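Local coordinates for protein AT-less polyketide synthase (Streptomyces platensis subsp. rosaceus, PDB 4QYR) that probably catalyses decarboxylative chain extension on carrier-protein-bound substrates, as a ketosynthase domain of the modular AT-less synthase that builds the antibiotic isomigrastatin, at residues L37-G43 against F60-R66; P110-E115 against G544-E548; D127-L131 against L202-T208; D254-W259 against R588-R592. The contacts are given in a common frame with arbitrary orientation. Where two conformers were deposited one is given. Residues are numbered along the deposited sequence.

Contact 1. Residues L37-G43 against F60-R66; sequences LIADYPG and FPKFAGR
Arg66 (chi1 m, chi2 t, chi3 m) grips the backbone of Asp40 through two hydrogen bonds to one carbonyl, NE at 2.7 Å and NH1 at 3.0 Å from Asp40 O, plus a salt bridge from NH1 to Asp40 OD1 at 3.6 Å. A water bridges the same pair, 3.2 Å from Asp40 OD1 and 3.1 Å from Arg66 NH1; a second joins Leu37 O (2.8 Å) to Arg66 N (2.5 Å). Ala39 and Ala64 exchange hydrogen bonds, Ala39 N to Ala64 O at 2.9 Å and Ala64 N to Ala39 O at 3.1 Å. Tyr41 N to Lys62 O (3.2 Å) extends the ladder, Lys62 centring an inverse gamma turn. The result is a two-stranded antiparallel ribbon, 39-40 against 63-64, next to the end of strand 194-201 and start of 239-247 in the thiolase-fold core: Ala39 and Ala64 form a hydrogen-bonded pair (CA to CA 5.5 Å), Asp40 and Phe63 a non-hydrogen-bonded one (4.5 Å). Tyr41, chi1 t and followed by a cis peptide to Pro42, packs CD1 on Ala64 CB (4.1 Å) and CD2 on Phe60 CE1 (4.1 Å), while its hydroxyl bonds to Leu203 O. Ile38 CG2 lies 4.0 Å from Phe63 CB.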
loop_
_atom_site.group_PDB
_atom_site.type_symbol
_atom_site.label_atom_id
_atom_site.label_comp_id
_atom_site.label_asym_id
_atom_site.label_seq_id
_atom_site.Cartn_x
_atom_site.Cartn_y
_atom_site.Cartn_z
ATOM N N LEU A 37 -13.390 -3.680 -27.771
ATOM C CA LEU A 37 -12.411 -2.617 -27.964
ATOM C C LEU A 37 -10.980 -3.094 -27.940
ATOM O O LEU A 37 -10.060 -2.300 -27.765
ATOM C CB LEU A 37 -12.602 -1.555 -26.891
ATOM C CG LEU A 37 -14.075 -1.192 -26.866
ATOM C CD1 LEU A 37 -14.475 -0.617 -25.528
ATOM C CD2 LEU A 37 -14.354 -0.241 -28.002
ATOM N N ILE A 38 -10.780 -4.390 -28.088
ATOM C CA ILE A 38 -9.421 -4.889 -28.106
ATOM C C ILE A 38 -8.814 -4.633 -29.483
ATOM O O ILE A 38 -9.469 -4.815 -30.513
ATOM C CB ILE A 38 -9.363 -6.380 -27.712
ATOM C CG1 ILE A 38 -9.387 -6.503 -26.187
ATOM C CG2 ILE A 38 -8.123 -7.050 -28.242
ATOM C CD1 ILE A 38 -10.732 -6.924 -25.629
ATOM N N ALA A 39 -7.570 -4.164 -29.483
ATOM C CA ALA A 39 -6.837 -3.903 -30.709
ATOM C C ALA A 39 -5.508 -4.667 -30.747
ATOM O O ALA A 39 -5.334 -5.679 -30.059
ATOM C CB ALA A 39 -6.598 -2.430 -30.857
ATOM N N ASP A 40 -4.568 -4.172 -31.549
ATOM C CA ASP A 40 -3.271 -4.818 -31.721
ATOM C C ASP A 40 -2.204 -4.180 -30.852
ATOM O O ASP A 40 -2.278 -2.995 -30.544
ATOM C CB ASP A 40 -2.840 -4.746 -33.188
ATOM C CG ASP A 40 -2.691 -3.309 -33.690
ATOM O OD1 ASP A 40 -3.712 -2.700 -34.104
ATOM O OD2 ASP A 40 -1.548 -2.794 -33.673
ATOM N N TYR A 41 -1.199 -4.954 -30.466
ATOM C CA TYR A 41 -0.054 -4.385 -29.759
ATOM C C TYR A 41 1.196 -4.582 -30.607
ATOM O O TYR A 41 1.375 -5.648 -31.183
ATOM C CB TYR A 41 0.107 -5.034 -28.379
ATOM C CG TYR A 41 1.047 -4.294 -27.457
ATOM C CD1 TYR A 41 0.637 -3.166 -26.774
ATOM C CD2 TYR A 41 2.351 -4.721 -27.283
ATOM C CE1 TYR A 41 1.500 -2.486 -25.935
ATOM C CE2 TYR A 41 3.224 -4.054 -26.446
ATOM C CZ TYR A 41 2.798 -2.940 -25.769
ATOM O OH TYR A 41 3.679 -2.285 -24.925
ATOM N N PRO A 42 2.073 -3.568 -30.692
ATOM C CA PRO A 42 2.045 -2.258 -30.029
ATOM C C PRO A 42 1.298 -1.146 -30.757
ATOM O O PRO A 42 0.685 -0.317 -30.090
ATOM C CB PRO A 42 3.525 -1.893 -29.947
ATOM C CG PRO A 42 4.123 -2.532 -31.163
ATOM C CD PRO A 42 3.370 -3.815 -31.352
ATOM N N GLY A 43 1.363 -1.107 -32.084
ATOM C CA GLY A 43 0.876 0.042 -32.821
ATOM C C GLY A 43 2.011 1.042 -32.945
ATOM O O GLY A 43 3.180 0.679 -32.760
ATOM N N PHE A 60 4.556 -13.642 -27.051
ATOM C CA PHE A 60 3.122 -13.504 -26.741
ATOM C C PHE A 60 2.167 -13.148 -27.900
ATOM O O PHE A 60 2.584 -12.514 -28.859
ATOM C CB PHE A 60 2.965 -12.441 -25.646
ATOM C CG PHE A 60 3.341 -11.055 -26.084
ATOM C CD1 PHE A 60 2.372 -10.084 -26.251
ATOM C CD2 PHE A 60 4.659 -10.728 -26.351
ATOM C CE1 PHE A 60 2.715 -8.805 -26.652
ATOM C CE2 PHE A 60 5.008 -9.455 -26.757
ATOM C CZ PHE A 60 4.038 -8.495 -26.909
ATOM N N PRO A 61 0.877 -13.547 -27.799
ATOM C CA PRO A 61 -0.195 -13.118 -28.708
ATOM C C PRO A 61 -0.431 -11.616 -28.688
ATOM O O PRO A 61 -0.728 -11.023 -27.650
ATOM C CB PRO A 61 -1.426 -13.858 -28.179
ATOM C CG PRO A 61 -1.109 -14.167 -26.793
ATOM C CD PRO A 61 0.354 -14.489 -26.801
ATOM N N LYS A 62 -0.338 -11.024 -29.870
ATOM C CA LYS A 62 -0.186 -9.590 -30.032
ATOM C C LYS A 62 -1.453 -8.764 -29.883
ATOM O O LYS A 62 -1.832 -8.064 -30.811
ATOM C CB LYS A 62 0.413 -9.325 -31.409
ATOM C CG LYS A 62 1.835 -8.847 -31.374
ATOM C CD LYS A 62 2.705 -9.759 -30.543
ATOM C CE LYS A 62 4.154 -9.320 -30.616
ATOM N NZ LYS A 62 5.076 -10.463 -30.404
ATOM N N PHE A 63 -2.096 -8.808 -28.724
ATOM C CA PHE A 63 -3.315 -8.023 -28.547
ATOM C C PHE A 63 -3.298 -7.221 -27.274
ATOM O O PHE A 63 -2.662 -7.613 -26.308
ATOM C CB PHE A 63 -4.551 -8.919 -28.527
ATOM C CG PHE A 63 -4.691 -9.800 -29.733
ATOM C CD1 PHE A 63 -5.357 -9.348 -30.861
ATOM C CD2 PHE A 63 -4.178 -11.096 -29.725
ATOM C CE1 PHE A 63 -5.500 -10.161 -31.967
ATOM C CE2 PHE A 63 -4.322 -11.912 -30.815
ATOM C CZ PHE A 63 -4.986 -11.438 -31.949
ATOM N N ALA A 64 -4.024 -6.108 -27.266
ATOM C CA ALA A 64 -4.268 -5.378 -26.022
ATOM C C ALA A 64 -5.423 -4.414 -26.185
ATOM O O ALA A 64 -5.726 -3.979 -27.292
ATOM C CB ALA A 64 -3.019 -4.624 -25.571
ATOM N N GLY A 65 -6.078 -4.101 -25.075
ATOM C CA GLY A 65 -6.936 -2.942 -25.024
ATOM C C GLY A 65 -6.002 -1.776 -24.783
ATOM O O GLY A 65 -5.274 -1.762 -23.794
ATOM N N ARG A 66 -5.997 -0.813 -25.693
ATOM C CA ARG A 66 -5.113 0.349 -25.590
ATOM C C ARG A 66 -5.865 1.656 -25.431
ATOM O O ARG A 66 -6.963 1.846 -25.960
ATOM C CB ARG A 66 -4.218 0.471 -26.819
ATOM C CG ARG A 66 -3.142 -0.561 -26.918
ATOM C CD ARG A 66 -2.134 -0.153 -27.974
ATOM N NE ARG A 66 -2.486 -0.598 -29.328
ATOM C CZ ARG A 66 -2.929 0.197 -30.302
ATOM N NH1 ARG A 66 -3.194 -0.308 -31.500
ATOM N NH2 ARG A 66 -3.103 1.497 -30.086
HETATM O O HOH W 1 -7.592 -1.027 -27.657
HETATM O O HOH W 2 -3.435 0.476 -34.456
#

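Contact 2. Residues P110-E115 against G544-E548; sequences PARLPE and GVRRE
Arg547, which loses the most surface here, reaches into the 110-115 turn. Its CA sits 4.9 Å from the CA of Ala111, and chi1 m with chi2 t carries the chain past that residue, CG 3.5 Å from Ala111 O, so that the guanidinium comes close to the carbonyls of Pro110 and Leu113. NH2 makes a weak hydrogen bond to Leu113 O at 2.8 Å, and the distance from NH2 to Pro110 O is 2.4 Å. Glu115 CA lies over one face of the guanidinium, 4.2 Å from Arg547 NE. The stronger bond of this side chain runs from NH1 to Leu160 O, so the arginine ties the 110-115 turn to the C-terminal end of helix 149-160. Residues 110-112 form a short 3-10 segment, with Leu113 N bonded to Pro110 O at 3.1 Å, and Leu113 then turns extended; the turn lies between helix 90-106 and strand 117-122 of the thiolase-fold core, and against it lies the irregular connection from strand 532-535 to helix 553-561. Ala111 is second in buried area: its CB is 3.9 Å from Val545 CG1 and 4.1 Å from Arg546 O. Val545, in the t rotamer and with its CA-to-CB bond toward the turn, brings CG2 to 4.5 Å from Pro110 CB. Its phi/psi of -101/114 keeps the chain extended there. Val545 also packs on Arg272 of the second subunit, near the dimer interface.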
loop_
_atom_site.group_PDB
_atom_site.type_symbol
_atom_site.label_atom_id
_atom_site.label_comp_id
_atom_site.label_asym_id
_atom_site.label_seq_id
_atom_site.Cartn_x
_atom_site.Cartn_y
_atom_site.Cartn_z
ATOM N N PRO A 110 -9.401 22.040 -6.017
ATOM C CA PRO A 110 -8.497 21.655 -4.927
ATOM C C PRO A 110 -8.779 22.393 -3.615
ATOM O O PRO A 110 -8.722 21.787 -2.554
ATOM C CB PRO A 110 -7.120 22.025 -5.477
ATOM C CG PRO A 110 -7.264 21.896 -6.953
ATOM C CD PRO A 110 -8.680 22.248 -7.287
ATOM N N ALA A 111 -9.122 23.671 -3.707
ATOM C CA ALA A 111 -9.361 24.496 -2.533
ATOM C C ALA A 111 -10.681 24.186 -1.819
ATOM O O ALA A 111 -10.973 24.766 -0.771
ATOM C CB ALA A 111 -9.322 25.965 -2.923
ATOM N N ARG A 112 -11.487 23.293 -2.387
ATOM C CA ARG A 112 -12.738 22.919 -1.745
ATOM C C ARG A 112 -12.536 21.620 -0.967
ATOM O O ARG A 112 -13.337 21.239 -0.113
ATOM C CB ARG A 112 -13.847 22.775 -2.779
ATOM C CG ARG A 112 -15.225 22.773 -2.177
ATOM C CD ARG A 112 -16.299 22.678 -3.230
ATOM N NE ARG A 112 -17.623 22.731 -2.624
ATOM C CZ ARG A 112 -18.607 21.891 -2.916
ATOM N NH1 ARG A 112 -18.407 20.933 -3.811
ATOM N NH2 ARG A 112 -19.784 22.001 -2.306
ATOM N N LEU A 113 -11.440 20.943 -1.268
ATOM C CA LEU A 113 -11.084 19.738 -0.559
ATOM C C LEU A 113 -10.707 20.068 0.856
ATOM O O LEU A 113 -10.079 21.099 1.102
ATOM C CB LEU A 113 -9.912 19.038 -1.243
ATOM C CG LEU A 113 -10.115 18.471 -2.641
ATOM C CD1 LEU A 113 -8.808 17.847 -3.076
ATOM C CD2 LEU A 113 -11.257 17.462 -2.611
ATOM N N PRO A 114 -11.083 19.195 1.794
ATOM C CA PRO A 114 -10.607 19.263 3.176
ATOM C C PRO A 114 -9.119 19.059 3.165
ATOM O O PRO A 114 -8.629 18.408 2.247
ATOM C CB PRO A 114 -11.300 18.097 3.861
ATOM C CG PRO A 114 -12.329 17.622 2.899
ATOM C CD PRO A 114 -11.903 18.004 1.545
ATOM N N GLU A 115 -8.401 19.574 4.151
ATOM C CA GLU A 115 -6.962 19.401 4.134
ATOM C C GLU A 115 -6.562 17.957 4.481
ATOM O O GLU A 115 -5.474 17.504 4.123
ATOM C CB GLU A 115 -6.288 20.394 5.075
ATOM C CG GLU A 115 -6.667 20.238 6.522
ATOM C CD GLU A 115 -5.947 21.249 7.392
ATOM O OE1 GLU A 115 -4.695 21.222 7.404
ATOM O OE2 GLU A 115 -6.625 22.077 8.047
ATOM N N GLY A 544 1.157 27.859 -2.742
ATOM C CA GLY A 544 0.321 26.813 -2.172
ATOM C C GLY A 544 -1.158 27.006 -2.469
ATOM O O GLY A 544 -1.528 27.901 -3.235
ATOM N N VAL A 545 -2.003 26.169 -1.867
ATOM C CA VAL A 545 -3.460 26.283 -2.026
ATOM C C VAL A 545 -4.115 26.961 -0.815
ATOM O O VAL A 545 -4.109 26.415 0.294
ATOM C CB VAL A 545 -4.131 24.892 -2.235
ATOM C CG1 VAL A 545 -5.648 24.989 -2.101
ATOM C CG2 VAL A 545 -3.740 24.281 -3.587
ATOM N N ARG A 546 -4.682 28.146 -1.033
ATOM C CA ARG A 546 -5.364 28.878 0.038
ATOM C C ARG A 546 -6.816 28.436 0.201
ATOM O O ARG A 546 -7.699 28.883 -0.529
ATOM C CB ARG A 546 -5.306 30.390 -0.208
ATOM C CG ARG A 546 -5.764 31.224 0.994
ATOM C CD ARG A 546 -5.238 32.663 0.967
ATOM N NE ARG A 546 -4.811 33.090 -0.363
ATOM C CZ ARG A 546 -3.673 33.732 -0.616
ATOM N NH1 ARG A 546 -2.840 34.034 0.374
ATOM N NH2 ARG A 546 -3.369 34.083 -1.858
ATOM N N ARG A 547 -7.046 27.549 1.167
ATOM C CA ARG A 547 -8.388 27.095 1.505
ATOM C C ARG A 547 -9.072 28.060 2.459
ATOM O O ARG A 547 -10.216 27.840 2.868
ATOM C CB ARG A 547 -8.342 25.713 2.134
ATOM C CG ARG A 547 -8.039 24.622 1.172
ATOM C CD ARG A 547 -7.865 23.325 1.908
ATOM N NE ARG A 547 -6.668 22.651 1.437
ATOM C CZ ARG A 547 -6.640 21.891 0.352
ATOM N NH1 ARG A 547 -5.509 21.326 -0.031
ATOM N NH2 ARG A 547 -7.748 21.690 -0.347
ATOM N N GLU A 548 -8.349 29.114 2.830
ATOM C CA GLU A 548 -8.905 30.170 3.658
ATOM C C GLU A 548 -9.885 31.009 2.858
ATOM O O GLU A 548 -9.759 31.132 1.643
ATOM C CB GLU A 548 -7.805 31.069 4.211
ATOM C CG GLU A 548 -6.560 30.337 4.673
ATOM C CD GLU A 548 -5.420 31.298 4.987
ATOM O OE1 GLU A 548 -5.079 32.135 4.115
ATOM O OE2 GLU A 548 -4.881 31.230 6.115
#

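Contact 3. Residues D127-L131 against L202-T208; sequences DYHHL and LLLSVDT
In this thiolase-fold ketosynthase, the first turn of helix 127-135 packs against the loop that leaves core strand 194-201 and leads into helix 207-214. Residues 127-131 are regular alpha-helix, with Leu131 N bonded to Asp127 O at 3.0 Å; the nearest CA atoms are those of Asp127 and Leu204, 5.1 Å apart. Along the loop, Leu202 first brings its carbonyl O to 3.5 Å from Asp127 OD2, and Leu203 follows with CA 3.7 Å from the same OD2; its own carbonyl accepts from Tyr41 and Arg45. Leu204 makes the loop's main contact, chiefly with Asp127. Its N donates to Asp127 OD2 at 3.2 Å, its CB meets Asp127 CB at 3.7 Å, and its CD1 lies 4.0 Å from Tyr128 CD1, with chi1 m and chi2 t on the leucine and chi1 t on the tyrosine. Leu204 O is 3.9 Å from Leu131 CD2. After Leu204 (phi/psi -120/8), Ser205 is extended at -155/169 and turns its CA-to-CB bond toward the helix, OG 3.8 Å from Asp127 CG. That hydroxyl donates to Asp207 OD2 at 3.1 Å. Asp207 also bonds through OD1 to Asn133 of the second subunit, while the His130 ring meets His129 of that subunit, so the contact borders the dimer interface. Asp207 OD2 stands 3.9 Å from His130 ND1, and Thr208 OG1 lies 3.9 Å from Asp127 OD1.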
loop_
_atom_site.group_PDB
_atom_site.type_symbol
_atom_site.label_atom_id
_atom_site.label_comp_id
_atom_site.label_asym_id
_atom_site.label_seq_id
_atom_site.Cartn_x
_atom_site.Cartn_y
_atom_site.Cartn_z
ATOM N N ASP A 127 6.747 -0.408 -16.320
ATOM C CA ASP A 127 7.071 -0.702 -17.702
ATOM C C ASP A 127 7.946 0.396 -18.327
ATOM O O ASP A 127 8.910 0.094 -19.013
ATOM C CB ASP A 127 5.790 -0.892 -18.520
ATOM C CG ASP A 127 5.129 -2.252 -18.285
ATOM O OD1 ASP A 127 5.429 -2.914 -17.256
ATOM O OD2 ASP A 127 4.312 -2.662 -19.146
ATOM N N TYR A 128 7.628 1.663 -18.070
ATOM C CA TYR A 128 8.340 2.781 -18.695
ATOM C C TYR A 128 9.806 2.831 -18.337
ATOM O O TYR A 128 10.648 3.162 -19.172
ATOM C CB TYR A 128 7.703 4.102 -18.298
ATOM C CG TYR A 128 8.071 5.284 -19.164
ATOM C CD1 TYR A 128 7.802 5.281 -20.524
ATOM C CD2 TYR A 128 8.620 6.434 -18.612
ATOM C CE1 TYR A 128 8.111 6.365 -21.321
ATOM C CE2 TYR A 128 8.932 7.529 -19.404
ATOM C CZ TYR A 128 8.672 7.485 -20.757
ATOM O OH TYR A 128 8.966 8.560 -21.561
ATOM N N HIS A 129 10.101 2.523 -17.080
ATOM C CA HIS A 129 11.452 2.604 -16.556
ATOM C C HIS A 129 12.297 1.569 -17.248
ATOM O O HIS A 129 13.474 1.803 -17.516
ATOM C CB HIS A 129 11.455 2.389 -15.053
ATOM C CG HIS A 129 12.696 2.861 -14.366
ATOM N ND1 HIS A 129 13.871 3.130 -15.038
ATOM C CD2 HIS A 129 12.942 3.118 -13.058
ATOM C CE1 HIS A 129 14.786 3.536 -14.176
ATOM N NE2 HIS A 129 14.247 3.539 -12.969
ATOM N N HIS A 130 11.690 0.427 -17.550
ATOM C CA HIS A 130 12.365 -0.586 -18.344
ATOM C C HIS A 130 12.626 -0.018 -19.736
ATOM O O HIS A 130 13.732 -0.169 -20.286
ATOM C CB HIS A 130 11.545 -1.878 -18.421
ATOM C CG HIS A 130 11.517 -2.661 -17.141
ATOM N ND1 HIS A 130 10.386 -3.305 -16.685
ATOM C CD2 HIS A 130 12.485 -2.913 -16.225
ATOM C CE1 HIS A 130 10.656 -3.913 -15.543
ATOM N NE2 HIS A 130 11.922 -3.692 -15.242
ATOM N N LEU A 131 11.619 0.663 -20.285
ATOM C CA LEU A 131 11.703 1.229 -21.625
ATOM C C LEU A 131 12.841 2.232 -21.749
ATOM O O LEU A 131 13.522 2.270 -22.772
ATOM C CB LEU A 131 10.386 1.897 -22.001
ATOM C CG LEU A 131 10.337 2.555 -23.380
ATOM C CD1 LEU A 131 10.681 1.539 -24.461
ATOM C CD2 LEU A 131 8.977 3.176 -23.636
ATOM N N LEU A 202 -0.696 0.735 -17.641
ATOM C CA LEU A 202 -0.266 1.027 -18.994
ATOM C C LEU A 202 0.763 0.010 -19.459
ATOM O O LEU A 202 1.662 -0.381 -18.706
ATOM C CB LEU A 202 0.305 2.439 -19.084
ATOM C CG LEU A 202 -0.693 3.584 -18.894
ATOM C CD1 LEU A 202 -0.013 4.931 -18.972
ATOM C CD2 LEU A 202 -1.714 3.481 -19.975
ATOM N N LEU A 203 0.617 -0.422 -20.704
ATOM C CA LEU A 203 1.465 -1.464 -21.268
ATOM C C LEU A 203 2.589 -0.852 -22.121
ATOM O O LEU A 203 2.404 -0.574 -23.304
ATOM C CB LEU A 203 0.608 -2.421 -22.092
ATOM C CG LEU A 203 -0.747 -2.727 -21.457
ATOM C CD1 LEU A 203 -1.695 -3.324 -22.476
ATOM C CD2 LEU A 203 -0.562 -3.690 -20.326
ATOM N N LEU A 204 3.752 -0.648 -21.511
ATOM C CA LEU A 204 4.796 0.141 -22.139
ATOM C C LEU A 204 6.076 -0.645 -22.350
ATOM O O LEU A 204 7.098 -0.068 -22.735
ATOM C CB LEU A 204 5.081 1.391 -21.305
ATOM C CG LEU A 204 3.871 2.318 -21.138
ATOM C CD1 LEU A 204 4.209 3.520 -20.272
ATOM C CD2 LEU A 204 3.322 2.758 -22.499
ATOM N N SER A 205 6.028 -1.953 -22.101
ATOM C CA SER A 205 7.192 -2.813 -22.343
ATOM C C SER A 205 6.805 -4.262 -22.596
ATOM O O SER A 205 5.668 -4.672 -22.377
ATOM C CB SER A 205 8.166 -2.765 -21.166
ATOM O OG SER A 205 7.929 -3.853 -20.276
ATOM N N VAL A 206 7.787 -5.030 -23.045
ATOM C CA VAL A 206 7.611 -6.435 -23.390
ATOM C C VAL A 206 7.611 -7.367 -22.187
ATOM O O VAL A 206 6.886 -8.362 -22.168
ATOM C CB VAL A 206 8.723 -6.900 -24.325
ATOM C CG1 VAL A 206 8.408 -8.261 -24.861
ATOM C CG2 VAL A 206 8.874 -5.927 -25.457
ATOM N N ASP A 207 8.444 -7.034 -21.203
ATOM C CA ASP A 207 8.704 -7.873 -20.043
ATOM C C ASP A 207 7.504 -8.659 -19.522
ATOM O O ASP A 207 7.535 -9.893 -19.498
ATOM C CB ASP A 207 9.267 -7.017 -18.907
ATOM C CG ASP A 207 10.622 -6.416 -19.247
ATOM O OD1 ASP A 207 11.655 -6.967 -18.777
ATOM O OD2 ASP A 207 10.648 -5.393 -19.976
ATOM N N THR A 208 6.448 -7.960 -19.110
ATOM C CA THR A 208 5.323 -8.660 -18.507
ATOM C C THR A 208 4.522 -9.441 -19.544
ATOM O O THR A 208 3.953 -10.482 -19.236
ATOM C CB THR A 208 4.400 -7.700 -17.761
ATOM O OG1 THR A 208 5.187 -6.822 -16.955
ATOM C CG2 THR A 208 3.443 -8.464 -16.864
#

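Contact 4. Residues D254-W259 against R588-R592; sequences DGDAIW and RRAVR
Two irregular segments run alongside each other, their end-to-end directions 25° apart, with Gly255 facing Arg589 (CA to CA 4.5 Å) and Asp256 facing Ala590 (5.3 Å). Gly255 O accepts from Ala590 N at 2.9 Å and receives a CA-H...O contact from Arg589 CA at 3.4 Å. Arg589 N is satisfied by Asp490 OD2. Ala257 O is taken by Arg592 NH2 at 3.1 Å. The Arg592 side chain, nearly fully extended beyond chi1 m, also lays its guanidinium flat on Trp259: planes 9° apart, and CZ 3.7 Å from the centroid of the five-membered ring, a cation-pi stack. Trp259 NE1 is satisfied by Asn105. Both aspartates turn CA-to-CB away from 588-592: Asp254 forms a salt bridge with Lys246, Asp256 a hydrogen bond with Tyr108. Gly255, at phi/psi 54/43, has no room for a CB, which would sit 2.8 Å from Arg588 O. Such positive phi belongs to the Schellman motif that ends helix 248-253, in the connection to strand 260-269 of the ketosynthase core.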
loop_
_atom_site.group_PDB
_atom_site.type_symbol
_atom_site.label_atom_id
_atom_site.label_comp_id
_atom_site.label_asym_id
_atom_site.label_seq_id
_atom_site.Cartn_x
_atom_site.Cartn_y
_atom_site.Cartn_z
ATOM N N ASP A 254 -24.477 18.730 1.551
ATOM C CA ASP A 254 -23.707 19.620 0.692
ATOM C C ASP A 254 -24.191 19.564 -0.746
ATOM O O ASP A 254 -23.673 20.263 -1.608
ATOM C CB ASP A 254 -22.220 19.270 0.758
ATOM C CG ASP A 254 -21.634 19.475 2.148
ATOM O OD1 ASP A 254 -22.303 20.142 2.982
ATOM O OD2 ASP A 254 -20.509 18.972 2.404
ATOM N N GLY A 255 -25.192 18.736 -1.002
ATOM C CA GLY A 255 -25.720 18.592 -2.344
ATOM C C GLY A 255 -24.692 18.243 -3.409
ATOM O O GLY A 255 -24.721 18.818 -4.498
ATOM N N ASP A 256 -23.779 17.320 -3.091
ATOM C CA ASP A 256 -22.890 16.754 -4.093
ATOM C C ASP A 256 -23.705 15.862 -5.038
ATOM O O ASP A 256 -24.764 15.347 -4.659
ATOM C CB ASP A 256 -21.757 15.945 -3.450
ATOM C CG ASP A 256 -20.813 16.798 -2.594
ATOM O OD1 ASP A 256 -20.029 17.601 -3.148
ATOM O OD2 ASP A 256 -20.825 16.636 -1.354
ATOM N N ALA A 257 -23.216 15.682 -6.265
ATOM C CA ALA A 257 -23.871 14.811 -7.240
ATOM C C ALA A 257 -23.382 13.363 -7.107
ATOM O O ALA A 257 -22.331 12.997 -7.630
ATOM C CB ALA A 257 -23.628 15.317 -8.629
ATOM N N ILE A 258 -24.160 12.541 -6.415
ATOM C CA ILE A 258 -23.715 11.209 -6.027
ATOM C C ILE A 258 -23.857 10.162 -7.131
ATOM O O ILE A 258 -24.913 10.029 -7.757
ATOM C CB ILE A 258 -24.478 10.752 -4.777
ATOM C CG1 ILE A 258 -24.250 11.768 -3.654
ATOM C CG2 ILE A 258 -24.039 9.384 -4.369
ATOM C CD1 ILE A 258 -25.022 11.507 -2.413
ATOM N N TRP A 259 -22.772 9.432 -7.372
ATOM C CA TRP A 259 -22.766 8.378 -8.365
ATOM C C TRP A 259 -23.335 7.102 -7.781
ATOM O O TRP A 259 -24.025 6.335 -8.464
ATOM C CB TRP A 259 -21.360 8.106 -8.853
ATOM C CG TRP A 259 -20.845 9.080 -9.815
ATOM C CD1 TRP A 259 -20.329 10.305 -9.541
ATOM C CD2 TRP A 259 -20.742 8.907 -11.224
ATOM N NE1 TRP A 259 -19.930 10.922 -10.699
ATOM C CE2 TRP A 259 -20.173 10.081 -11.749
ATOM C CE3 TRP A 259 -21.088 7.875 -12.094
ATOM C CZ2 TRP A 259 -19.944 10.259 -13.099
ATOM C CZ3 TRP A 259 -20.866 8.053 -13.444
ATOM C CH2 TRP A 259 -20.294 9.234 -13.934
ATOM N N ARG A 588 -27.545 25.216 -2.677
ATOM C CA ARG A 588 -26.940 24.830 -3.960
ATOM C C ARG A 588 -26.559 23.354 -4.126
ATOM O O ARG A 588 -26.131 22.687 -3.181
ATOM C CB ARG A 588 -25.697 25.677 -4.215
ATOM C CG ARG A 588 -25.983 27.142 -4.451
ATOM C CD ARG A 588 -27.064 27.353 -5.500
ATOM N NE ARG A 588 -27.214 28.777 -5.792
ATOM C CZ ARG A 588 -28.013 29.603 -5.119
ATOM N NH1 ARG A 588 -28.072 30.890 -5.442
ATOM N NH2 ARG A 588 -28.753 29.138 -4.122
ATOM N N ARG A 589 -26.709 22.868 -5.358
ATOM C CA ARG A 589 -26.331 21.506 -5.744
ATOM C C ARG A 589 -25.296 21.495 -6.885
ATOM O O ARG A 589 -25.375 22.298 -7.807
ATOM C CB ARG A 589 -27.577 20.713 -6.155
ATOM C CG ARG A 589 -28.535 20.476 -5.004
ATOM C CD ARG A 589 -29.574 19.429 -5.344
ATOM N NE ARG A 589 -28.992 18.091 -5.414
ATOM C CZ ARG A 589 -28.939 17.238 -4.396
ATOM N NH1 ARG A 589 -29.444 17.582 -3.210
ATOM N NH2 ARG A 589 -28.387 16.043 -4.570
ATOM N N ALA A 590 -24.339 20.573 -6.825
ATOM C CA ALA A 590 -23.285 20.489 -7.834
ATOM C C ALA A 590 -23.776 19.852 -9.136
ATOM O O ALA A 590 -24.787 19.128 -9.146
ATOM C CB ALA A 590 -22.107 19.719 -7.283
ATOM N N VAL A 591 -23.037 20.114 -10.219
ATOM C CA VAL A 591 -23.433 19.756 -11.586
ATOM C C VAL A 591 -22.276 19.204 -12.422
ATOM O O VAL A 591 -21.187 19.773 -12.438
ATOM C CB VAL A 591 -24.008 20.978 -12.318
ATOM C CG1 VAL A 591 -24.223 20.672 -13.784
ATOM C CG2 VAL A 591 -25.298 21.432 -11.661
ATOM N N ARG A 592 -22.517 18.119 -13.144
ATOM C CA ARG A 592 -21.449 17.486 -13.907
ATOM C C ARG A 592 -21.255 18.167 -15.260
ATOM O O ARG A 592 -22.070 18.017 -16.163
ATOM C CB ARG A 592 -21.753 16.001 -14.076
ATOM C CG ARG A 592 -22.047 15.320 -12.747
ATOM C CD ARG A 592 -22.622 13.927 -12.911
ATOM N NE ARG A 592 -22.817 13.294 -11.613
ATOM C CZ ARG A 592 -23.274 12.063 -11.441
ATOM N NH1 ARG A 592 -23.590 11.317 -12.485
ATOM N NH2 ARG A 592 -23.408 11.576 -10.219
#

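From the N terminus, contact 1 comes first and closes a short loop, 16 residues with helix 51-56 inside, by pairing the strands 39-40 and 63-64. Contact 2 opens next at 110-115 and shuts only at 544-548. Within that span, contact 3 closes its own 70-residue loop, joining helix 127-135 to the run-up to helix 207-214. Contact 4 opens at 254-259 and closes at 588-592, so it crosses contact 2; together they bind C-terminal segments to the ketosynthase core. Contacts 1 and 3 touch, centres 14 Å apart, on one side of the chain's centre, whereas contact 4 lies opposite both. Contacts 2 and 3 each reach the second subunit.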